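Local coordinates for T-lymphoma invasion and metastasis-inducing protein 1 (Homo sapiens, PDB 4K2P), which probably couples phosphoinositide recognition to protein partners such as Par-3 at tight junctions, through a PH domain joined to a coiled coil and a helical extension, at residues M150-K155 with Q187-L192; L160-V165 with A172-Q177; K222-R227 with H237-A242. The protein carries 5 engineered substitutions. One frame throughout, in Å; residues are numbered along the deposited sequence.

Contact 1 (M150-K155 with Q187-L192). Engineered in segment 150-155: L154 (natural residue Met).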
loop_
_atom_site.group_PDB
_atom_site.type_symbol
_atom_site.label_atom_id
_atom_site.label_comp_id
_atom_site.label_asym_id
_atom_site.label_seq_id
_atom_site.Cartn_x
_atom_site.Cartn_y
_atom_site.Cartn_z
ATOM N N MET A 150 -13.933 16.870 6.622
ATOM C CA MET A 150 -14.795 16.806 7.794
ATOM C C MET A 150 -13.984 16.459 9.046
ATOM O O MET A 150 -14.074 17.159 10.053
ATOM C CB MET A 150 -15.920 15.786 7.563
ATOM C CG MET A 150 -16.850 15.577 8.750
ATOM S SD MET A 150 -17.615 17.114 9.316
ATOM C CE MET A 150 -18.657 17.501 7.915
ATOM N N ASP A 151 -13.165 15.411 8.984
ATOM C CA ASP A 151 -12.422 14.992 10.171
ATOM C C ASP A 151 -11.324 15.989 10.545
ATOM O O ASP A 151 -10.973 16.108 11.721
ATOM C CB ASP A 151 -11.825 13.597 9.972
ATOM C CG ASP A 151 -12.797 12.493 10.337
ATOM O OD1 ASP A 151 -14.022 12.758 10.355
ATOM O OD2 ASP A 151 -12.340 11.355 10.588
ATOM N N GLU A 152 -10.805 16.723 9.564
ATOM C CA GLU A 152 -9.832 17.776 9.844
ATOM C C GLU A 152 -10.490 18.912 10.619
ATOM O O GLU A 152 -9.908 19.480 11.532
ATOM C CB GLU A 152 -9.218 18.324 8.555
ATOM C CG GLU A 152 -8.039 17.521 8.050
ATOM C CD GLU A 152 -7.498 18.038 6.735
ATOM O OE1 GLU A 152 -8.142 18.912 6.116
ATOM O OE2 GLU A 152 -6.436 17.550 6.305
ATOM N N LYS A 153 -11.706 19.248 10.224
ATOM C CA LYS A 153 -12.440 20.339 10.835
ATOM C C LYS A 153 -12.881 19.980 12.245
ATOM O O LYS A 153 -12.834 20.810 13.143
ATOM C CB LYS A 153 -13.635 20.704 9.966
ATOM C CG LYS A 153 -13.242 21.521 8.750
ATOM C CD LYS A 153 -14.409 21.726 7.807
ATOM C CE LYS A 153 -14.018 22.627 6.652
ATOM N NZ LYS A 153 -15.119 22.757 5.666
ATOM N N LEU A 154 -13.310 18.737 12.432
ATOM C CA LEU A 154 -13.749 18.264 13.733
ATOM C C LEU A 154 -12.561 18.247 14.684
ATOM O O LEU A 154 -12.672 18.670 15.834
ATOM C CB LEU A 154 -14.397 16.882 13.623
ATOM C CG LEU A 154 -15.785 16.859 12.981
ATOM C CD1 LEU A 154 -16.175 15.446 12.529
ATOM C CD2 LEU A 154 -16.831 17.408 13.950
ATOM N N LYS A 155 -11.412 17.802 14.193
ATOM C CA LYS A 155 -10.205 17.736 15.007
ATOM C C LYS A 155 -9.741 19.138 15.414
ATOM O O LYS A 155 -9.285 19.353 16.539
ATOM C CB LYS A 155 -9.099 16.994 14.243
ATOM C CG LYS A 155 -7.768 16.889 14.982
ATOM C CD LYS A 155 -6.778 16.043 14.203
ATOM C CE LYS A 155 -5.416 16.012 14.856
ATOM N NZ LYS A 155 -4.554 17.132 14.378
ATOM N N GLN A 187 -5.588 6.992 7.770
ATOM C CA GLN A 187 -6.237 5.963 6.971
ATOM C C GLN A 187 -6.783 6.563 5.682
ATOM O O GLN A 187 -6.625 5.985 4.610
ATOM C CB GLN A 187 -7.355 5.306 7.783
ATOM C CG GLN A 187 -8.235 4.300 7.038
ATOM C CD GLN A 187 -7.520 3.002 6.727
ATOM O OE1 GLN A 187 -7.299 2.175 7.616
ATOM N NE2 GLN A 187 -7.170 2.803 5.458
ATOM N N PHE A 188 -7.403 7.734 5.790
ATOM C CA PHE A 188 -8.032 8.384 4.651
ATOM C C PHE A 188 -6.984 8.838 3.639
ATOM O O PHE A 188 -7.197 8.720 2.433
ATOM C CB PHE A 188 -8.864 9.598 5.083
ATOM C CG PHE A 188 -10.135 9.262 5.826
ATOM C CD1 PHE A 188 -10.785 8.053 5.643
ATOM C CD2 PHE A 188 -10.693 10.183 6.695
ATOM C CE1 PHE A 188 -11.959 7.767 6.328
ATOM C CE2 PHE A 188 -11.861 9.895 7.381
ATOM C CZ PHE A 188 -12.494 8.686 7.189
ATOM N N GLN A 189 -5.866 9.367 4.131
ATOM C CA GLN A 189 -4.817 9.896 3.266
ATOM C C GLN A 189 -4.100 8.769 2.549
ATOM O O GLN A 189 -3.636 8.933 1.426
ATOM C CB GLN A 189 -3.808 10.721 4.059
ATOM C CG GLN A 189 -4.357 12.025 4.603
ATOM C CD GLN A 189 -4.561 13.068 3.530
ATOM O OE1 GLN A 189 -4.310 12.828 2.354
ATOM N NE2 GLN A 189 -5.023 14.233 3.934
ATOM N N MET A 190 -3.976 7.644 3.236
ATOM C CA MET A 190 -3.394 6.452 2.664
ATOM C C MET A 190 -4.312 5.923 1.549
ATOM O O MET A 190 -3.840 5.556 0.477
ATOM C CB MET A 190 -3.182 5.396 3.751
ATOM C CG MET A 190 -2.467 4.151 3.292
ATOM S SD MET A 190 -0.801 4.466 2.678
ATOM C CE MET A 190 -0.011 5.130 4.152
ATOM N N ASP A 191 -5.619 5.902 1.797
ATOM C CA ASP A 191 -6.575 5.406 0.805
ATOM C C ASP A 191 -6.612 6.320 -0.414
ATOM O O ASP A 191 -6.681 5.860 -1.549
ATOM C CB ASP A 191 -7.971 5.276 1.412
ATOM C CG ASP A 191 -8.107 4.062 2.319
ATOM O OD1 ASP A 191 -7.382 3.069 2.121
ATOM O OD2 ASP A 191 -8.941 4.099 3.239
ATOM N N LEU A 192 -6.533 7.619 -0.166
ATOM C CA LEU A 192 -6.547 8.624 -1.220
ATOM C C LEU A 192 -5.313 8.503 -2.115
ATOM O O LEU A 192 -5.406 8.616 -3.335
ATOM C CB LEU A 192 -6.618 10.018 -0.598
ATOM C CG LEU A 192 -6.602 11.214 -1.548
ATOM C CD1 LEU A 192 -7.703 11.111 -2.572
ATOM C CD2 LEU A 192 -6.724 12.500 -0.754
HETATM O O HOH W 1 -5.484 15.094 6.793
#
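D151 and F188 meet across the gap between two long antiparallel helices, 133-161 and 168-203. The carboxylate atom D151 OD2 lies 3.6 Å from the ring atom F188 CE2, and the two side chains cross at roughly a right angle with carboxylate and ring planes 48° apart. A large ring suits this place: the nearest CA atoms, those of D151 and F188, are still 9.7 Å apart, and the aspartate is short. F188 CG stands anti to the carbonyl carbon (chi1 -71°), which sends the ring across the gap, where it also rests on I148. This is the close-packed side. D151 is buried here, with W181 and L185 against it, and OD2 accepts a hydrogen bond from N184 ND2.

One residue further along, the contact becomes loose and wet. E152 OE2 and Q189 NE2 face each other at 4.3 Å, and a water fills the interval. It donates to E152 OE2 at 2.7 Å and accepts from Q189 NE2 at 3.0 Å, so acid and amide are matched through it. Long, flexible polar side chains suit such a margin.

The buried carboxylate is thus served by an amide from the opposite helix and lies obliquely against the F188 ring, a contact of mainly van der Waals character, while the water bridge supplies polar matching across this coiled-coil interface without tight packing.

Contact 2 (L160-V165 with A172-Q177). Engineered in segment 160-165: L160 (natural residue Met). Engineered in segment 172-177: A172 (natural residue Lys).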
loop_
_atom_site.group_PDB
_atom_site.type_symbol
_atom_site.label_atom_id
_atom_site.label_comp_id
_atom_site.label_asym_id
_atom_site.label_seq_id
_atom_site.Cartn_x
_atom_site.Cartn_y
_atom_site.Cartn_z
ATOM N N LEU A 160 -9.326 23.211 19.792
ATOM C CA LEU A 160 -9.683 24.530 20.296
ATOM C C LEU A 160 -10.571 24.421 21.532
ATOM O O LEU A 160 -10.642 25.345 22.334
ATOM C CB LEU A 160 -10.400 25.348 19.221
ATOM C CG LEU A 160 -9.525 25.988 18.145
ATOM C CD1 LEU A 160 -10.389 26.543 17.027
ATOM C CD2 LEU A 160 -8.643 27.081 18.726
ATOM N N GLN A 161 -11.260 23.297 21.671
ATOM C CA GLN A 161 -12.173 23.083 22.787
ATOM C C GLN A 161 -11.506 22.542 24.033
ATOM O O GLN A 161 -12.029 22.675 25.136
ATOM C CB GLN A 161 -13.262 22.106 22.366
ATOM C CG GLN A 161 -14.420 22.744 21.690
ATOM C CD GLN A 161 -15.083 23.750 22.574
ATOM O OE1 GLN A 161 -15.461 23.454 23.708
ATOM N NE2 GLN A 161 -15.217 24.954 22.079
ATOM N N LEU A 162 -10.355 21.917 23.830
ATOM C CA LEU A 162 -9.615 21.247 24.889
ATOM C C LEU A 162 -9.443 22.119 26.131
ATOM O O LEU A 162 -9.655 21.657 27.251
ATOM C CB LEU A 162 -8.250 20.808 24.348
ATOM C CG LEU A 162 -7.705 19.421 24.706
ATOM C CD1 LEU A 162 -8.716 18.322 24.504
ATOM C CD2 LEU A 162 -6.462 19.137 23.873
ATOM N N SER A 163 -9.073 23.381 25.933
ATOM C CA SER A 163 -8.758 24.260 27.052
ATOM C C SER A 163 -9.956 25.085 27.524
ATOM O O SER A 163 -9.822 25.917 28.417
ATOM C CB SER A 163 -7.599 25.192 26.677
ATOM O OG SER A 163 -7.945 26.029 25.588
ATOM N N SER A 164 -11.120 24.852 26.928
ATOM C CA SER A 164 -12.352 25.508 27.360
ATOM C C SER A 164 -13.263 24.621 28.206
ATOM O O SER A 164 -14.069 25.129 28.972
ATOM C CB SER A 164 -13.133 25.998 26.148
ATOM O OG SER A 164 -12.335 26.851 25.355
ATOM N N VAL A 165 -13.134 23.304 28.094
ATOM C CA VAL A 165 -13.955 22.422 28.914
ATOM C C VAL A 165 -13.264 22.233 30.260
ATOM O O VAL A 165 -12.079 21.901 30.325
ATOM C CB VAL A 165 -14.231 21.051 28.227
ATOM C CG1 VAL A 165 -14.838 21.265 26.851
ATOM C CG2 VAL A 165 -12.983 20.203 28.118
ATOM N N ALA A 172 -10.864 14.671 28.756
ATOM C CA ALA A 172 -10.239 13.410 28.404
ATOM C C ALA A 172 -10.933 12.825 27.181
ATOM O O ALA A 172 -10.282 12.274 26.305
ATOM C CB ALA A 172 -10.302 12.444 29.565
ATOM N N THR A 173 -12.252 12.980 27.116
ATOM C CA THR A 173 -13.030 12.468 25.991
ATOM C C THR A 173 -12.612 13.157 24.707
ATOM O O THR A 173 -12.471 12.517 23.661
ATOM C CB THR A 173 -14.550 12.677 26.185
ATOM O OG1 THR A 173 -15.006 11.939 27.324
ATOM C CG2 THR A 173 -15.322 12.214 24.950
ATOM N N ILE A 174 -12.421 14.470 24.783
ATOM C CA ILE A 174 -12.064 15.233 23.603
ATOM C C ILE A 174 -10.663 14.846 23.153
ATOM O O ILE A 174 -10.385 14.828 21.962
ATOM C CB ILE A 174 -12.146 16.740 23.841
ATOM C CG1 ILE A 174 -13.599 17.139 24.088
ATOM C CG2 ILE A 174 -11.593 17.507 22.634
ATOM C CD1 ILE A 174 -13.772 18.556 24.566
ATOM N N LEU A 175 -9.780 14.533 24.093
ATOM C CA LEU A 175 -8.424 14.166 23.711
ATOM C C LEU A 175 -8.462 12.816 22.988
ATOM O O LEU A 175 -7.828 12.654 21.949
ATOM C CB LEU A 175 -7.486 14.108 24.923
ATOM C CG LEU A 175 -6.004 13.944 24.548
ATOM C CD1 LEU A 175 -5.475 15.174 23.811
ATOM C CD2 LEU A 175 -5.135 13.652 25.764
ATOM N N ASP A 176 -9.210 11.859 23.531
ATOM C CA ASP A 176 -9.445 10.581 22.849
ATOM C C ASP A 176 -9.927 10.798 21.424
ATOM O O ASP A 176 -9.461 10.133 20.497
ATOM C CB ASP A 176 -10.485 9.734 23.589
ATOM C CG ASP A 176 -9.944 9.096 24.855
ATOM O OD1 ASP A 176 -8.710 8.978 25.001
ATOM O OD2 ASP A 176 -10.770 8.722 25.717
ATOM N N GLN A 177 -10.864 11.724 21.249
ATOM C CA GLN A 177 -11.439 11.965 19.935
ATOM C C GLN A 177 -10.429 12.554 18.976
ATOM O O GLN A 177 -10.425 12.202 17.802
ATOM C CB GLN A 177 -12.643 12.883 20.023
ATOM C CG GLN A 177 -13.895 12.189 20.483
ATOM C CD GLN A 177 -15.033 13.155 20.661
ATOM O OE1 GLN A 177 -14.886 14.168 21.330
ATOM N NE2 GLN A 177 -16.162 12.868 20.037
#
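I174 presents two branches to the turn that follows helix 133-161, and a different residue receives each. Its CG2 methyl, anti to the backbone N, lies 3.5 Å from L162 CD1, and the same leucine methyl is 3.8 Å from I174 CB. The two side chains slide past one another in opposite directions, flank against flank. The other branch ends in I174 CD1, which meets V165 tip to tip: it is 3.7 Å from V165 CG1 and 4.0 Å from V165 CG2, a methyl set in the notch of a fork. Q161 CB touches the same I174 CD1 more loosely, at 4.2 Å.

L162 is itself a bump in a shallow groove. Its CD1 lies on I174, while CD2 reaches L175 CD1 at 4.1 Å, and I178 one turn further on adds to the same surface. Branched aliphatics fit well here: I174 and L162 each spread two methyls over two neighbours. On the turn, Q161 O accepts from both S164 N and V165 N, which curls the chain so that V165 comes round to I174 and A171.

This apolar contact lies at the surface, where the turn after helix 133-161 folds back on helix 168-203, and is characteristic of the closed end of an antiparallel helical hairpin, here the coiled coil.

Contact 3 (K222-R227 with H237-A242)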
loop_
_atom_site.group_PDB
_atom_site.type_symbol
_atom_site.label_atom_id
_atom_site.label_comp_id
_atom_site.label_asym_id
_atom_site.label_seq_id
_atom_site.Cartn_x
_atom_site.Cartn_y
_atom_site.Cartn_z
ATOM N N LYS A 222 5.269 7.230 13.293
ATOM C CA LYS A 222 6.680 7.478 13.022
ATOM C C LYS A 222 7.556 6.654 13.962
ATOM O O LYS A 222 8.579 6.117 13.547
ATOM C CB LYS A 222 7.010 8.963 13.145
ATOM C CG LYS A 222 6.624 9.768 11.923
ATOM C CD LYS A 222 6.847 11.254 12.151
ATOM C CE LYS A 222 6.677 12.038 10.860
ATOM N NZ LYS A 222 6.445 13.479 11.129
ATOM N N VAL A 223 7.143 6.554 15.221
ATOM C CA VAL A 223 7.847 5.733 16.197
ATOM C C VAL A 223 7.879 4.293 15.692
ATOM O O VAL A 223 8.919 3.641 15.742
ATOM C CB VAL A 223 7.183 5.814 17.599
ATOM C CG1 VAL A 223 7.739 4.756 18.541
ATOM C CG2 VAL A 223 7.389 7.198 18.204
ATOM N N ALA A 224 6.758 3.813 15.157
ATOM C CA ALA A 224 6.678 2.431 14.667
ATOM C C ALA A 224 7.571 2.212 13.444
ATOM O O ALA A 224 8.215 1.170 13.307
ATOM C CB ALA A 224 5.249 2.072 14.344
ATOM N N MET A 225 7.615 3.196 12.556
ATOM C CA MET A 225 8.472 3.126 11.385
ATOM C C MET A 225 9.942 3.095 11.822
ATOM O O MET A 225 10.778 2.445 11.191
ATOM C CB MET A 225 8.214 4.310 10.448
ATOM C CG MET A 225 6.945 4.163 9.624
ATOM S SD MET A 225 6.759 5.365 8.280
ATOM C CE MET A 225 6.476 6.863 9.203
ATOM N N GLY A 226 10.249 3.795 12.910
ATOM C CA GLY A 226 11.596 3.802 13.446
ATOM C C GLY A 226 11.977 2.417 13.937
ATOM O O GLY A 226 13.100 1.953 13.735
ATOM N N ARG A 227 11.018 1.745 14.563
ATOM C CA ARG A 227 11.229 0.394 15.060
ATOM C C ARG A 227 11.497 -0.560 13.893
ATOM O O ARG A 227 12.326 -1.458 13.997
ATOM C CB ARG A 227 10.016 -0.057 15.876
ATOM C CG ARG A 227 10.031 -1.517 16.298
ATOM C CD ARG A 227 8.769 -1.874 17.075
ATOM N NE ARG A 227 7.567 -1.573 16.302
ATOM C CZ ARG A 227 7.167 -2.263 15.239
ATOM N NH1 ARG A 227 7.888 -3.295 14.805
ATOM N NH2 ARG A 227 6.057 -1.911 14.598
ATOM N N HIS A 237 2.155 2.365 4.774
ATOM C CA HIS A 237 1.006 1.605 4.315
ATOM C C HIS A 237 0.871 0.325 5.109
ATOM O O HIS A 237 -0.223 -0.026 5.507
ATOM C CB HIS A 237 1.092 1.268 2.829
ATOM C CG HIS A 237 -0.122 0.553 2.323
ATOM N ND1 HIS A 237 -0.081 -0.390 1.320
ATOM C CD2 HIS A 237 -1.418 0.636 2.705
ATOM C CE1 HIS A 237 -1.297 -0.853 1.100
ATOM N NE2 HIS A 237 -2.125 -0.248 1.930
ATOM N N ALA A 238 1.979 -0.380 5.333
ATOM C CA ALA A 238 1.923 -1.653 6.046
ATOM C C ALA A 238 1.358 -1.459 7.456
ATOM O O ALA A 238 0.559 -2.262 7.930
ATOM C CB ALA A 238 3.300 -2.300 6.110
ATOM N N LEU A 239 1.784 -0.390 8.116
ATOM C CA LEU A 239 1.353 -0.104 9.477
ATOM C C LEU A 239 -0.137 0.223 9.517
ATOM O O LEU A 239 -0.867 -0.254 10.380
ATOM C CB LEU A 239 2.186 1.043 10.051
ATOM C CG LEU A 239 3.636 0.671 10.346
ATOM C CD1 LEU A 239 4.497 1.910 10.491
ATOM C CD2 LEU A 239 3.715 -0.182 11.603
ATOM N N VAL A 240 -0.595 1.009 8.553
ATOM C CA VAL A 240 -1.991 1.390 8.491
ATOM C C VAL A 240 -2.874 0.191 8.171
ATOM O O VAL A 240 -3.918 0.009 8.784
ATOM C CB VAL A 240 -2.224 2.499 7.446
ATOM C CG1 VAL A 240 -3.731 2.703 7.183
ATOM C CG2 VAL A 240 -1.599 3.793 7.917
ATOM N N ALA A 241 -2.448 -0.625 7.212
ATOM C CA ALA A 241 -3.241 -1.762 6.762
ATOM C C ALA A 241 -3.348 -2.798 7.865
ATOM O O ALA A 241 -4.358 -3.491 7.981
ATOM C CB ALA A 241 -2.637 -2.378 5.503
ATOM N N ALA A 242 -2.311 -2.895 8.689
ATOM C CA ALA A 242 -2.294 -3.883 9.764
ATOM C C ALA A 242 -3.362 -3.584 10.828
ATOM O O ALA A 242 -3.683 -4.442 11.650
ATOM C CB ALA A 242 -0.927 -3.936 10.405
#
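A224 and L239 are the residues whose CA atoms come nearest, 7.9 Å apart, where two short helices meet at a wide angle. The axes of 222-227 and 237-241 approach to 10.6 Å, and their N-to-C directions differ by 117°, far from an antiparallel alignment. At this spacing a leucine on one helix can rest on a small residue of the other, and alanine suits the facing position.

With CG beside the backbone N and opposite the carbonyl carbon (chi1 -71°), L239 turns its fork to helix 222-227. Both methyls, CD1 and CD2, lie 3.9 Å from A224 CB, so that methyl sits against the cleft between them. L239 CD1 is also pressed on M225 CG at 3.4 Å, tighter than usual for two carbons. The two helices, joined by a short loop, belong to the CC-Ex region and are laid against the PH domain: L239 also touches V28 of strand 27-30, besides T221 and L228. With an alanine at L239, A224 and M225 would probably lose their apolar partner and a gap would open between the helices next to V28.

R227 borders this patch, its chain bent at chi3 (56°) so that NH2 comes within 4.2 Å of L239 CD2. A224 O lies 3.8 Å above one face of the guanidinium, offset toward its rim, and NH1 donates to V28 O, bonding the helix to the strand.

Contacts 1 and 2 share one pair of helices, 133-161 and 168-203. Their centres are 19 Å apart, and both segments of contact 2 fall between those of contact 1 along the chain, so contact 2 seals the far end of the hairpin while contact 1 joins its arms nearer the body. Contact 3 follows in series, in helices 219-228 and 233-241. Its centre is 18 Å from that of contact 1 and 26 Å from that of contact 2. It touches contact 1 directly: M190 CE packs on H237 N at 3.6 Å, and Q187 meets V240. The extension thus lies between coiled coil and PH domain, consistent with a single compact unit from which the hairpin tip projects.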